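PDB 4UZR: putative uncharacterized protein PH1500 from Pyrococcus horikoshii, which is of unknown function, possibly ATP-binding, and assembles into a twelve-bladed beta-propeller. Local coordinates for residues S2-K7 against D62-T67; D35-S40 against F48-A53; L92-T97 against V123-D128. All blocks are in the same frame, centred on the assembly; numbering follows the deposited sequence.

Contact 1 (S2-K7 against D62-T67); sequences SELKLK and DRTKIT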
# COMPACT_ATOMS: atom_id res chain seq x y z
N SER A 2 -26.79 -37.88 4.40
CA SER A 2 -25.72 -38.41 3.56
C SER A 2 -25.58 -37.57 2.29
O SER A 2 -26.46 -37.58 1.43
CB SER A 2 -26.00 -39.87 3.21
OG SER A 2 -24.89 -40.48 2.58
N GLU A 3 -24.47 -36.85 2.18
CA GLU A 3 -24.27 -35.91 1.08
C GLU A 3 -22.83 -35.88 0.57
O GLU A 3 -21.88 -35.85 1.36
CB GLU A 3 -24.68 -34.50 1.51
CG GLU A 3 -26.16 -34.20 1.36
CD GLU A 3 -26.53 -32.82 1.87
OE1 GLU A 3 -25.65 -32.14 2.44
OE2 GLU A 3 -27.71 -32.42 1.72
N LEU A 4 -22.69 -35.90 -0.75
CA LEU A 4 -21.38 -35.80 -1.39
C LEU A 4 -21.30 -34.59 -2.32
O LEU A 4 -22.13 -34.43 -3.22
CB LEU A 4 -21.05 -37.07 -2.17
CG LEU A 4 -20.59 -38.29 -1.37
CD1 LEU A 4 -20.24 -39.44 -2.31
CD2 LEU A 4 -19.42 -37.94 -0.48
N LYS A 5 -20.30 -33.75 -2.10
CA LYS A 5 -20.03 -32.62 -2.98
C LYS A 5 -18.69 -32.86 -3.67
O LYS A 5 -17.64 -32.87 -3.02
CB LYS A 5 -20.01 -31.31 -2.19
CG LYS A 5 -21.37 -30.90 -1.64
CD LYS A 5 -21.30 -29.59 -0.87
CE LYS A 5 -22.69 -29.17 -0.40
NZ LYS A 5 -22.64 -28.38 0.87
N LEU A 6 -18.76 -33.03 -4.99
CA LEU A 6 -17.62 -33.46 -5.79
C LEU A 6 -17.31 -32.48 -6.93
O LEU A 6 -18.15 -31.67 -7.32
CB LEU A 6 -17.92 -34.81 -6.43
CG LEU A 6 -18.40 -35.96 -5.54
CD1 LEU A 6 -18.89 -37.11 -6.40
CD2 LEU A 6 -17.30 -36.41 -4.60
N LYS A 7 -16.10 -32.59 -7.46
CA LYS A 7 -15.70 -31.84 -8.65
C LYS A 7 -14.53 -32.54 -9.35
O LYS A 7 -13.65 -33.10 -8.70
CB LYS A 7 -15.32 -30.40 -8.29
CG LYS A 7 -14.00 -30.23 -7.56
CD LYS A 7 -13.72 -28.77 -7.25
CE LYS A 7 -12.49 -28.61 -6.38
NZ LYS A 7 -11.41 -27.84 -7.06
N ASP A 62 -27.53 -45.93 -1.56
CA ASP A 62 -28.38 -45.49 -2.66
C ASP A 62 -29.03 -44.15 -2.33
O ASP A 62 -29.44 -43.40 -3.22
CB ASP A 62 -29.46 -46.54 -2.96
CG ASP A 62 -28.88 -47.81 -3.56
OD1 ASP A 62 -27.83 -47.72 -4.23
OD2 ASP A 62 -29.48 -48.88 -3.37
N ARG A 63 -29.12 -43.86 -1.04
CA ARG A 63 -29.75 -42.66 -0.52
C ARG A 63 -28.77 -41.51 -0.30
O ARG A 63 -29.12 -40.47 0.25
CB ARG A 63 -30.50 -42.99 0.77
CG ARG A 63 -29.79 -44.04 1.62
CD ARG A 63 -28.71 -43.46 2.51
NE ARG A 63 -29.20 -42.80 3.71
CZ ARG A 63 -28.43 -42.52 4.75
NH1 ARG A 63 -27.15 -42.85 4.73
NH2 ARG A 63 -28.95 -41.92 5.82
N THR A 64 -27.54 -41.70 -0.76
CA THR A 64 -26.53 -40.66 -0.67
C THR A 64 -26.75 -39.58 -1.73
O THR A 64 -26.78 -39.87 -2.93
CB THR A 64 -25.11 -41.24 -0.82
OG1 THR A 64 -24.86 -42.15 0.26
CG2 THR A 64 -24.08 -40.13 -0.80
N LYS A 65 -26.90 -38.33 -1.29
CA LYS A 65 -27.10 -37.22 -2.22
C LYS A 65 -25.78 -36.79 -2.83
O LYS A 65 -24.81 -36.55 -2.11
CB LYS A 65 -27.77 -36.04 -1.51
CG LYS A 65 -29.18 -36.34 -1.03
CD LYS A 65 -29.78 -35.17 -0.28
CE LYS A 65 -31.23 -35.44 0.09
NZ LYS A 65 -31.88 -34.27 0.73
N ILE A 66 -25.74 -36.69 -4.15
CA ILE A 66 -24.52 -36.29 -4.85
C ILE A 66 -24.71 -34.97 -5.61
O ILE A 66 -25.64 -34.83 -6.40
CB ILE A 66 -24.04 -37.38 -5.83
CG1 ILE A 66 -23.80 -38.69 -5.09
CG2 ILE A 66 -22.77 -36.93 -6.54
CD1 ILE A 66 -23.32 -39.81 -5.98
N THR A 67 -23.81 -34.03 -5.37
CA THR A 67 -23.89 -32.69 -5.94
C THR A 67 -22.63 -32.36 -6.74
O THR A 67 -21.51 -32.62 -6.27
CB THR A 67 -24.10 -31.63 -4.85
OG1 THR A 67 -25.35 -31.85 -4.19
CG2 THR A 67 -24.10 -30.23 -5.44

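Contact 2 (D35-S40 against F48-A53); sequences DVIGIS and FKVVQA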
# COMPACT_ATOMS: atom_id res chain seq x y z
N ASP A 35 -10.73 -36.66 -0.39
CA ASP A 35 -10.38 -37.85 -1.17
C ASP A 35 -10.37 -37.58 -2.67
O ASP A 35 -11.08 -36.70 -3.17
CB ASP A 35 -11.33 -39.00 -0.86
CG ASP A 35 -11.09 -39.62 0.50
OD1 ASP A 35 -10.02 -39.35 1.09
OD2 ASP A 35 -11.96 -40.38 0.96
N VAL A 36 -9.56 -38.35 -3.40
CA VAL A 36 -9.52 -38.27 -4.85
C VAL A 36 -9.92 -39.61 -5.46
O VAL A 36 -9.29 -40.63 -5.20
CB VAL A 36 -8.12 -37.88 -5.36
CG1 VAL A 36 -8.09 -37.86 -6.88
CG2 VAL A 36 -7.71 -36.52 -4.79
N ILE A 37 -10.96 -39.59 -6.28
CA ILE A 37 -11.54 -40.81 -6.82
C ILE A 37 -11.53 -40.81 -8.35
O ILE A 37 -12.11 -39.93 -8.98
CB ILE A 37 -13.00 -40.98 -6.35
CG1 ILE A 37 -13.09 -40.85 -4.83
CG2 ILE A 37 -13.56 -42.32 -6.81
CD1 ILE A 37 -14.50 -40.79 -4.30
N GLY A 38 -10.88 -41.81 -8.94
CA GLY A 38 -10.82 -41.92 -10.38
C GLY A 38 -11.99 -42.71 -10.94
O GLY A 38 -12.33 -43.78 -10.43
N ILE A 39 -12.62 -42.18 -11.99
CA ILE A 39 -13.78 -42.84 -12.58
C ILE A 39 -13.75 -42.79 -14.10
O ILE A 39 -13.49 -41.75 -14.70
CB ILE A 39 -15.09 -42.22 -12.04
CG1 ILE A 39 -15.47 -42.86 -10.71
CG2 ILE A 39 -16.22 -42.37 -13.05
CD1 ILE A 39 -15.88 -41.87 -9.64
N SER A 40 -13.99 -43.94 -14.73
CA SER A 40 -13.98 -44.03 -16.19
C SER A 40 -15.24 -43.43 -16.81
O SER A 40 -16.36 -43.88 -16.55
CB SER A 40 -13.82 -45.48 -16.63
OG SER A 40 -13.75 -45.57 -18.05
N PHE A 48 -11.84 -37.10 -9.50
CA PHE A 48 -12.80 -36.25 -8.82
C PHE A 48 -12.38 -36.00 -7.37
O PHE A 48 -12.09 -36.94 -6.63
CB PHE A 48 -14.19 -36.89 -8.83
CG PHE A 48 -14.85 -36.88 -10.18
CD1 PHE A 48 -14.54 -37.85 -11.12
CD2 PHE A 48 -15.78 -35.91 -10.51
CE1 PHE A 48 -15.15 -37.86 -12.36
CE2 PHE A 48 -16.40 -35.91 -11.75
CZ PHE A 48 -16.08 -36.88 -12.68
N LYS A 49 -12.34 -34.73 -6.98
CA LYS A 49 -12.03 -34.39 -5.59
C LYS A 49 -13.32 -34.30 -4.79
O LYS A 49 -14.30 -33.72 -5.23
CB LYS A 49 -11.26 -33.07 -5.50
CG LYS A 49 -10.84 -32.71 -4.08
CD LYS A 49 -9.71 -31.69 -4.08
CE LYS A 49 -9.30 -31.31 -2.66
NZ LYS A 49 -8.28 -32.25 -2.09
N VAL A 50 -13.31 -34.91 -3.60
CA VAL A 50 -14.45 -34.80 -2.71
C VAL A 50 -14.38 -33.47 -1.97
O VAL A 50 -13.75 -33.37 -0.92
CB VAL A 50 -14.50 -35.96 -1.70
CG1 VAL A 50 -15.77 -35.89 -0.87
CG2 VAL A 50 -14.42 -37.29 -2.44
N VAL A 51 -15.02 -32.46 -2.55
CA VAL A 51 -15.02 -31.12 -1.98
C VAL A 51 -15.56 -31.16 -0.56
O VAL A 51 -15.00 -30.54 0.34
CB VAL A 51 -15.87 -30.15 -2.82
CG1 VAL A 51 -15.90 -28.77 -2.18
CG2 VAL A 51 -15.34 -30.07 -4.24
N GLN A 52 -16.63 -31.92 -0.36
CA GLN A 52 -17.15 -32.11 0.99
C GLN A 52 -17.92 -33.42 1.13
O GLN A 52 -18.66 -33.81 0.24
CB GLN A 52 -18.02 -30.93 1.42
CG GLN A 52 -18.43 -30.97 2.89
CD GLN A 52 -19.28 -29.79 3.30
OE1 GLN A 52 -20.06 -29.26 2.51
NE2 GLN A 52 -19.16 -29.37 4.56
N ALA A 53 -17.73 -34.08 2.26
CA ALA A 53 -18.51 -35.27 2.58
C ALA A 53 -19.25 -35.01 3.89
O ALA A 53 -18.62 -34.77 4.92
CB ALA A 53 -17.61 -36.49 2.70

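Contact 3 (L92-T97 against V123-D128); sequences LIVVIT and VLVRND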
# COMPACT_ATOMS: atom_id res chain seq x y z
N LEU A 92 -1.44 -16.69 9.55
CA LEU A 92 -1.21 -17.28 10.86
C LEU A 92 -2.53 -17.49 11.59
O LEU A 92 -3.34 -16.57 11.70
CB LEU A 92 -0.30 -16.39 11.71
CG LEU A 92 1.20 -16.68 11.77
CD1 LEU A 92 1.77 -16.14 13.07
CD2 LEU A 92 1.49 -18.17 11.64
N ILE A 93 -2.74 -18.70 12.10
CA ILE A 93 -3.90 -18.99 12.92
C ILE A 93 -3.42 -19.39 14.32
O ILE A 93 -2.72 -20.38 14.47
CB ILE A 93 -4.77 -20.10 12.30
CG1 ILE A 93 -5.18 -19.73 10.88
CG2 ILE A 93 -6.01 -20.36 13.15
CD1 ILE A 93 -5.81 -20.86 10.10
N VAL A 94 -3.78 -18.60 15.32
CA VAL A 94 -3.33 -18.85 16.69
C VAL A 94 -4.50 -19.27 17.57
O VAL A 94 -5.51 -18.57 17.66
CB VAL A 94 -2.65 -17.61 17.30
CG1 VAL A 94 -2.23 -17.88 18.74
CG2 VAL A 94 -1.45 -17.20 16.46
N VAL A 95 -4.36 -20.43 18.22
CA VAL A 95 -5.42 -21.01 19.04
C VAL A 95 -5.00 -21.13 20.49
O VAL A 95 -3.88 -21.56 20.79
CB VAL A 95 -5.81 -22.41 18.53
CG1 VAL A 95 -6.93 -23.01 19.37
CG2 VAL A 95 -6.20 -22.36 17.06
N ILE A 96 -5.89 -20.73 21.40
CA ILE A 96 -5.65 -20.85 22.83
C ILE A 96 -6.75 -21.70 23.45
O ILE A 96 -7.93 -21.45 23.21
CB ILE A 96 -5.65 -19.46 23.51
CG1 ILE A 96 -4.74 -18.49 22.74
CG2 ILE A 96 -5.20 -19.58 24.96
CD1 ILE A 96 -4.97 -17.04 23.11
N THR A 97 -6.37 -22.72 24.22
CA THR A 97 -7.35 -23.65 24.78
C THR A 97 -7.72 -23.32 26.22
O THR A 97 -7.19 -22.38 26.82
CB THR A 97 -6.87 -25.11 24.72
OG1 THR A 97 -5.93 -25.35 25.78
CG2 THR A 97 -6.24 -25.43 23.37
N VAL A 123 -1.92 -13.09 24.93
CA VAL A 123 -1.26 -13.56 23.72
C VAL A 123 -1.39 -12.52 22.60
O VAL A 123 -2.50 -12.16 22.21
CB VAL A 123 -1.82 -14.92 23.24
CG1 VAL A 123 -1.23 -15.31 21.90
CG2 VAL A 123 -1.55 -16.00 24.27
N LEU A 124 -0.26 -12.04 22.11
CA LEU A 124 -0.23 -11.01 21.08
C LEU A 124 0.28 -11.58 19.76
O LEU A 124 1.16 -12.44 19.74
CB LEU A 124 0.67 -9.86 21.52
CG LEU A 124 0.29 -9.14 22.82
CD1 LEU A 124 1.31 -8.06 23.15
CD2 LEU A 124 -1.10 -8.54 22.71
N VAL A 125 -0.28 -11.10 18.65
CA VAL A 125 0.12 -11.57 17.33
C VAL A 125 0.31 -10.40 16.37
O VAL A 125 -0.55 -9.53 16.26
CB VAL A 125 -0.93 -12.54 16.72
CG1 VAL A 125 -0.47 -13.04 15.36
CG2 VAL A 125 -1.18 -13.71 17.66
N ARG A 126 1.44 -10.39 15.67
CA ARG A 126 1.73 -9.40 14.64
C ARG A 126 2.72 -9.93 13.62
O ARG A 126 3.87 -10.21 13.95
CB ARG A 126 2.25 -8.09 15.24
CG ARG A 126 2.70 -7.09 14.18
CD ARG A 126 3.21 -5.80 14.80
NE ARG A 126 2.59 -4.62 14.20
CZ ARG A 126 3.07 -3.99 13.13
NH1 ARG A 126 4.18 -4.43 12.54
NH2 ARG A 126 2.45 -2.92 12.64
N ASN A 127 2.26 -10.09 12.38
CA ASN A 127 3.08 -10.62 11.29
C ASN A 127 3.61 -12.02 11.55
O ASN A 127 2.85 -12.99 11.57
CB ASN A 127 4.23 -9.66 10.95
CG ASN A 127 3.75 -8.29 10.53
OD1 ASN A 127 2.65 -8.14 10.00
ND2 ASN A 127 4.58 -7.27 10.75
N ASP A 128 4.92 -12.13 11.76
CA ASP A 128 5.57 -13.41 11.98
C ASP A 128 5.77 -13.70 13.46
O ASP A 128 6.26 -14.76 13.83
CB ASP A 128 6.92 -13.44 11.26
CG ASP A 128 6.79 -13.49 9.75
OD1 ASP A 128 5.70 -13.85 9.27
OD2 ASP A 128 7.78 -13.18 9.06

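Contact 1 (S2-K7 against D62-T67)
Arg63 folds back toward Ser2 through a chain bent at chi2 and chi3. Ser2 CB lies over one face of its guanidinium, toward the rim, with Arg63 NH1 at 3.5 Å. Thr64 OG1 and Ser2 OG share a hydrogen bond of 2.9 Å, in which either could donate. Ser2 OG is anti to its backbone N (chi1 -171°), which brings it to the threonine. Thr64 OG1 also bonds Glu61 N, and Thr64 CG2 packs 4.0 Å from Leu4 CG. An alanine at Thr64 would probably leave Ser2 OG without this mate and open a small gap beside Leu4. With Lys65 the parallel ladder begins. Its N donates to Ser2 O (2.9 Å), and its O accepts from Leu4 N. Glu3 and Lys65 run side by side on one face, with CG of Glu3 3.8 Å from CB of Lys65. Their charged ends, Glu3 OE2 and Lys65 NZ, stay 4.7 Å apart. Ile66 turns to the other face, where its CG2 meets Leu6 CD1 at 3.9 Å. Thr67 N donates to Leu4 O (2.8 Å), and Thr67 O accepts a nearly straight bond from Leu6 N. The parallel pairing sets 65-69, in the CDC48 domain 2 region, beside strand 3-8, whose other neighbour in this mixed sheet is 44-54. Helix 18-26 covers Ile66 through Val19 and Arg23. At Thr67 an antiparallel strand of a second subunit continues the sheet.

Contact 2 (D35-S40 against F48-A53)
Ile37 and Phe48 form an antiparallel hydrogen-bonded pair. Ile37 N donates to Phe48 O at 2.9 Å. The return bond, from Phe48 N to Ile37 O, is less straight (146°), and its donor stands above the carbonyl plane. Beside it, Val36 and Lys49 make a non-hydrogen-bonded pair. A third backbone bond runs from Val50 N to Asp35 O (2.9 Å). The carboxylate of Asp35 is engaged outside the two segments, where OD2 accepts from Arg32 N. These bonds join strands 36-41 and 44-54 as a beta hairpin at one side of the mixed sheet. The hairpin belongs to the CDC48 domain 2 region, consistent with the beta-clam described for this protein. Past Val50 the strand turns a corner, where Val51 and Gln52 both face Lys5 in a classic beta bulge. One contact sets a polar atom against a ring: Ile37 O lies at the edge of the Phe48 ring, in plane, 3.8 Å from CD1. The apolar contacts lie on the face that carries Ile37 and Phe48. Val50 CG2, anti to its carbonyl carbon, packs 4.0 Å from Ile37 CD1 and 3.9 Å from Asp35 CB. Ile39 CB approaches CE1 of the Phe48 ring obliquely, while Val21, Ile22 and Lys25 of helix 18-26 pack on Ile39.

Contact 3 (L92-T97 against V123-D128)
Val94 and Val125 adopt the same rotamer, with CG1 anti to the backbone N (chi1 178° and -178°). Their CG2 methyls are therefore anti to the carbonyl carbons, and these are the atoms that meet, at 3.7 Å between Val94 CG2 and Val125 CG2. The two side chains slide past each other in opposite directions. Val94 sends its other methyl to Val123, two residues before Val125, with CG1 4.2 Å from Val123 CG1. There the approach is tip to tip. Ile96 also meets Val123 tip to tip. Its CG1 is anti to the carbonyl carbon (chi1 -49°), and from it CD1 reaches Val123 CG2 at 3.8 Å. Val123 thus receives Val94 on one methyl and Ile96 on the other.

At the far end Leu92 serves two partners with one methyl. Its CD1 lies 3.7 Å from the backbone O of Asn127 and, more loosely, 4.5 Å from Val125 CG1.

The strand axes are 9.3 Å apart and run antiparallel, and no hydrogen bond links the segments. They are therefore partners of stacked sheets, not of one ladder. Strand 92-97 lies within the sheet formed by 83-89, 92-97, 101-106 and 111-116, and 122-126 is an outermost strand, within this chain, of a second sheet. This fits the face-to-face packing of successive blades in the twelve-bladed propeller. Ile87 and Asp89 of strand 83-89 also touch Val125, and Leu120 lies against Ile96. On its reverse side the second strand reaches a fifth subunit, where Leu124 packs on Leu88 of that chain. Across the contact, all but the approach to Asn127 O joins aliphatic groups, so the two sheets are probably held here by van der Waals packing and the hydrophobic effect, without directional bonds.

From the N terminus, strand 3-8 opens the chain; contact 1 closes a long loop when 62-67 returns to it. Contact 2, a short hairpin between 35-40 and 48-53, falls wholly within the loop. The two touch, because strands 3-8 and 44-54 are neighbours in one sheet: Lys7 O lies 2.7 Å from Lys49 N, a probable hydrogen bond. Contact 3 follows in series and crosses neither. It closes a loop of its own and packs two sheets of the C-terminal half together, consistent with neighbouring propeller blades. Its centre is about 37 Å from that of contact 1 and about 34 Å from that of contact 2, on the other side of the chain's centre.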